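Local coordinates for putative lipoprotein YcdA (Bacillus subtilis subsp. subtilis str. 168, PDB 4R4G), which is a putative membrane-anchored lipoprotein of unknown function, built from an Ig-like N-terminal domain and an alpha-beta C-terminal domain, at residues D155-G160 and N175-D180; F181-K186 and Y199-A204. One frame throughout, in Å; residues are numbered along the deposited sequence.

Contact 1 of 2, residues D155-G160 and N175-D180; sequences DVLLFG and NEIVND
Ile177 and Val178 are presented to Leu157 and Val156 by a regular helical turn, in which Asp180 N donates to Glu176 O at 3.0 Å. Across the contact itself no hydrogen bond forms, and the attachment is apolar. Leu157 carries much of it. Its CG is anti to the carbonyl carbon, beside the backbone N (chi1 -63°), and the CD2 branch reaches the other helix, touching its backbone as well as its side chains: CD2 stands 3.7 Å from Ile177 O and 3.9 Å from Val178 CA. The same methyl meets Val178 CG2 at 4.0 Å, while Ile177 offers its CG1 methylene.

Val178 fits here because its beta-branched side chain is compact. With CG1 trans to the backbone N (chi1 167°), its other methyl, CG2, is turned to the opposing main chain and lies 3.8 Å from Val156 O. Val156, also short, points toward the partner, consistent with a close approach here: Leu157 CA and Val178 CA are 5.6 Å apart.

The C-terminal part of helix 145-157 is thus packed on the start of helix 174-192. Phe166 of helix 165-170 touches both Val156 and Ile177, Met311 touches Leu157 and Ile177, and Lys213 of helix 203-219 lies against Val178.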
# COMPACT_ATOMS: atom_id res chain seq x y z
N ASP A 155 1.03 14.32 1.08
CA ASP A 155 1.09 15.58 0.34
C ASP A 155 0.28 16.70 1.01
O ASP A 155 0.84 17.75 1.34
CB ASP A 155 0.60 15.36 -1.10
CG ASP A 155 1.64 14.92 -2.11
OD1 ASP A 155 2.75 14.51 -1.69
OD2 ASP A 155 1.36 15.02 -3.32
N VAL A 156 -1.02 16.44 1.26
CA VAL A 156 -1.92 17.44 1.84
C VAL A 156 -1.65 17.68 3.33
O VAL A 156 -1.68 18.85 3.74
CB VAL A 156 -3.43 17.14 1.59
CG1 VAL A 156 -3.71 17.00 0.10
CG2 VAL A 156 -3.91 15.91 2.35
N LEU A 157 -1.40 16.63 4.13
CA LEU A 157 -1.21 16.77 5.57
C LEU A 157 0.17 17.16 5.99
O LEU A 157 0.29 17.99 6.88
CB LEU A 157 -1.52 15.47 6.32
CG LEU A 157 -2.91 14.90 6.29
CD1 LEU A 157 -2.93 13.62 7.05
CD2 LEU A 157 -3.92 15.88 6.86
N LEU A 158 1.20 16.47 5.48
CA LEU A 158 2.56 16.69 5.96
C LEU A 158 3.33 17.69 5.13
O LEU A 158 4.11 18.46 5.70
CB LEU A 158 3.30 15.35 6.01
CG LEU A 158 2.79 14.40 7.09
CD1 LEU A 158 3.10 13.02 6.76
CD2 LEU A 158 3.37 14.74 8.45
N PHE A 159 3.14 17.70 3.82
CA PHE A 159 3.89 18.59 2.94
C PHE A 159 3.19 19.90 2.67
O PHE A 159 3.81 20.80 2.12
CB PHE A 159 4.19 17.88 1.61
CG PHE A 159 5.09 16.67 1.68
CD1 PHE A 159 5.84 16.41 2.83
CD2 PHE A 159 5.19 15.79 0.62
CE1 PHE A 159 6.68 15.29 2.89
CE2 PHE A 159 6.02 14.67 0.69
CZ PHE A 159 6.76 14.43 1.82
N GLY A 160 1.91 20.00 3.03
CA GLY A 160 1.11 21.19 2.76
C GLY A 160 0.88 21.40 1.27
O GLY A 160 0.39 22.45 0.86
N ASN A 175 -9.87 19.86 3.31
CA ASN A 175 -10.04 20.99 4.23
C ASN A 175 -10.30 20.53 5.67
O ASN A 175 -9.60 20.97 6.56
CB ASN A 175 -11.13 21.93 3.74
CG ASN A 175 -10.95 22.29 2.29
OD1 ASN A 175 -10.13 23.16 1.95
ND2 ASN A 175 -11.62 21.55 1.40
N GLU A 176 -11.22 19.59 5.87
CA GLU A 176 -11.56 19.07 7.20
C GLU A 176 -10.42 18.26 7.83
O GLU A 176 -10.10 18.50 8.99
CB GLU A 176 -12.83 18.21 7.13
CG GLU A 176 -13.60 18.13 8.43
CD GLU A 176 -15.00 17.56 8.28
OE1 GLU A 176 -15.12 16.32 8.11
OE2 GLU A 176 -15.96 18.36 8.32
N ILE A 177 -9.83 17.29 7.08
CA ILE A 177 -8.77 16.41 7.60
C ILE A 177 -7.50 17.20 7.92
O ILE A 177 -6.87 16.90 8.93
CB ILE A 177 -8.52 15.18 6.67
CG1 ILE A 177 -7.67 14.12 7.38
CG2 ILE A 177 -7.94 15.55 5.30
CD1 ILE A 177 -8.02 12.74 6.99
N VAL A 178 -7.18 18.23 7.11
CA VAL A 178 -6.01 19.10 7.28
C VAL A 178 -6.19 20.00 8.52
O VAL A 178 -5.27 20.11 9.34
CB VAL A 178 -5.73 19.92 6.00
CG1 VAL A 178 -4.73 21.05 6.26
CG2 VAL A 178 -5.26 19.03 4.87
N ASN A 179 -7.36 20.67 8.64
CA ASN A 179 -7.65 21.55 9.77
C ASN A 179 -7.62 20.77 11.07
O ASN A 179 -7.03 21.25 12.05
CB ASN A 179 -9.00 22.25 9.58
CG ASN A 179 -8.90 23.48 8.72
OD1 ASN A 179 -8.49 23.44 7.55
ND2 ASN A 179 -9.26 24.62 9.29
N ASP A 180 -8.19 19.56 11.07
CA ASP A 180 -8.16 18.69 12.25
C ASP A 180 -6.73 18.32 12.60
O ASP A 180 -6.35 18.41 13.77
CB ASP A 180 -9.02 17.43 12.03
CG ASP A 180 -10.53 17.64 12.04
OD1 ASP A 180 -10.98 18.77 12.40
OD2 ASP A 180 -11.25 16.68 11.71

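Contact 2 of 2, residues F181-K186 and Y199-A204; sequences FNESAK and YADSKA
Salt bridges dominate where Lys186 faces Asp201, with Glu183 one helical turn back. Lys186 NZ is 2.9 Å from Glu183 OE2, which it approaches on the syn side, 26° out of the carboxylate plane; its bond to Asp201 OD1 is weak, at 3.4 Å. The strongest partner of this ammonium lies outside the two segments: Asp206 of helix 203-219, in a salt bridge. A lysine suits the place, since its positive charge probably offsets the mutual repulsion of Glu183 and Asp201, whose OE1 and OD1 are 3.8 Å apart.

Among neutral acceptors, Ala200 O takes a bond from Lys186 NZ at 3.2 Å, with a C=O...donor angle of 155°. The lysine chain bends at chi3 (-75°), which helps bring its ammonium group to these oxygens, while its side chain also packs on Leu205 and Val209. A methionine here would probably leave the three carboxylates without their shared counter-charge and Ala200 O without this donor.

Capping forms the third element. Ser202 OG donates to Tyr199 O at 2.6 Å and weakly accepts from Leu205 N. Ser202 is a serine N-cap, a standard helix start, here opening helix 203-219; the neighbouring salt-bridge network ties the incoming loop to helix 174-192.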
# COMPACT_ATOMS: atom_id res chain seq x y z
N PHE A 181 -5.91 17.97 11.57
CA PHE A 181 -4.50 17.61 11.73
C PHE A 181 -3.71 18.76 12.30
O PHE A 181 -3.03 18.57 13.30
CB PHE A 181 -3.87 17.12 10.40
CG PHE A 181 -2.39 16.80 10.48
CD1 PHE A 181 -1.95 15.55 10.91
CD2 PHE A 181 -1.43 17.76 10.13
CE1 PHE A 181 -0.59 15.27 11.00
CE2 PHE A 181 -0.07 17.47 10.22
CZ PHE A 181 0.34 16.23 10.65
N ASN A 182 -3.81 19.95 11.68
CA ASN A 182 -3.14 21.17 12.13
C ASN A 182 -3.52 21.56 13.55
O ASN A 182 -2.66 22.02 14.30
CB ASN A 182 -3.46 22.32 11.18
CG ASN A 182 -2.83 22.13 9.82
OD1 ASN A 182 -2.00 21.25 9.61
ND2 ASN A 182 -3.22 22.94 8.86
N GLU A 183 -4.77 21.36 13.96
CA GLU A 183 -5.16 21.71 15.31
C GLU A 183 -4.57 20.74 16.31
O GLU A 183 -3.96 21.16 17.29
CB GLU A 183 -6.68 21.82 15.46
CG GLU A 183 -7.25 23.12 14.89
CD GLU A 183 -6.56 24.42 15.25
OE1 GLU A 183 -6.29 24.66 16.45
OE2 GLU A 183 -6.28 25.21 14.31
N SER A 184 -4.66 19.44 16.01
CA SER A 184 -4.10 18.36 16.81
C SER A 184 -2.58 18.56 16.96
O SER A 184 -2.06 18.40 18.06
CB SER A 184 -4.43 17.02 16.16
OG SER A 184 -3.78 15.93 16.77
N ALA A 185 -1.91 18.96 15.87
CA ALA A 185 -0.47 19.20 15.81
C ALA A 185 -0.04 20.39 16.67
O ALA A 185 0.99 20.30 17.33
CB ALA A 185 -0.03 19.42 14.37
N LYS A 186 -0.82 21.50 16.66
CA LYS A 186 -0.56 22.70 17.46
C LYS A 186 -0.75 22.42 18.94
O LYS A 186 0.07 22.85 19.75
CB LYS A 186 -1.48 23.85 17.03
CG LYS A 186 -1.04 24.54 15.75
CD LYS A 186 -1.80 25.83 15.51
CE LYS A 186 -3.20 25.61 15.02
NZ LYS A 186 -3.93 26.88 14.85
N TYR A 199 -1.40 30.25 23.16
CA TYR A 199 -0.62 30.23 21.90
C TYR A 199 -1.24 29.34 20.78
O TYR A 199 -0.74 29.40 19.65
CB TYR A 199 0.82 29.74 22.16
CG TYR A 199 1.76 30.69 22.87
CD1 TYR A 199 2.38 31.73 22.17
CD2 TYR A 199 2.14 30.48 24.19
CE1 TYR A 199 3.27 32.60 22.81
CE2 TYR A 199 3.04 31.33 24.83
CZ TYR A 199 3.60 32.39 24.13
OH TYR A 199 4.49 33.24 24.75
N ALA A 200 -2.28 28.52 21.09
CA ALA A 200 -2.95 27.58 20.16
C ALA A 200 -3.49 28.28 18.91
O ALA A 200 -3.24 27.79 17.80
CB ALA A 200 -4.07 26.82 20.86
N ASP A 201 -4.20 29.42 19.07
CA ASP A 201 -4.71 30.16 17.91
C ASP A 201 -3.95 31.48 17.82
O ASP A 201 -4.48 32.55 18.13
CB ASP A 201 -6.25 30.32 17.93
CG ASP A 201 -7.03 29.15 17.29
OD1 ASP A 201 -6.48 28.49 16.36
OD2 ASP A 201 -8.19 28.92 17.69
N SER A 202 -2.65 31.37 17.43
CA SER A 202 -1.70 32.46 17.24
C SER A 202 -0.92 32.29 15.94
O SER A 202 -0.70 31.16 15.50
CB SER A 202 -0.73 32.54 18.42
OG SER A 202 0.23 31.50 18.41
N LYS A 203 -0.48 33.42 15.36
CA LYS A 203 0.32 33.50 14.13
C LYS A 203 1.58 32.65 14.28
O LYS A 203 1.93 31.92 13.35
CB LYS A 203 0.71 34.99 13.85
CG LYS A 203 1.34 35.29 12.47
CD LYS A 203 2.15 36.62 12.48
CE LYS A 203 2.38 37.22 11.11
NZ LYS A 203 3.35 36.45 10.28
N ALA A 204 2.24 32.73 15.46
CA ALA A 204 3.47 32.03 15.81
C ALA A 204 3.33 30.54 15.63
O ALA A 204 4.21 29.91 15.02
CB ALA A 204 3.86 32.33 17.24

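In the fold
Helix 174-192 runs through both contacts: its first turns meet the end of helix 145-157 in contact 1, and its next turns meet the loop leading into helix 203-219 in contact 2. Their centres are 13 Å apart, yet they touch, since the ring of Phe181 reaches back to contact 1, with CZ 4.0 Å from Leu158 CD2. Lys213 of helix 203-219 joins them too, bonding Asn182 OD1 and, weakly, Leu157 O. Contact 1 is apolar, its centre about 20 Å from the chain's centre; contact 2 is charged, its centre about 30 Å away. With the function unknown, neither can be tied to a site; a tetraethylene glycol, probably from crystallisation, lies about 6 Å from the Lys186 side chain.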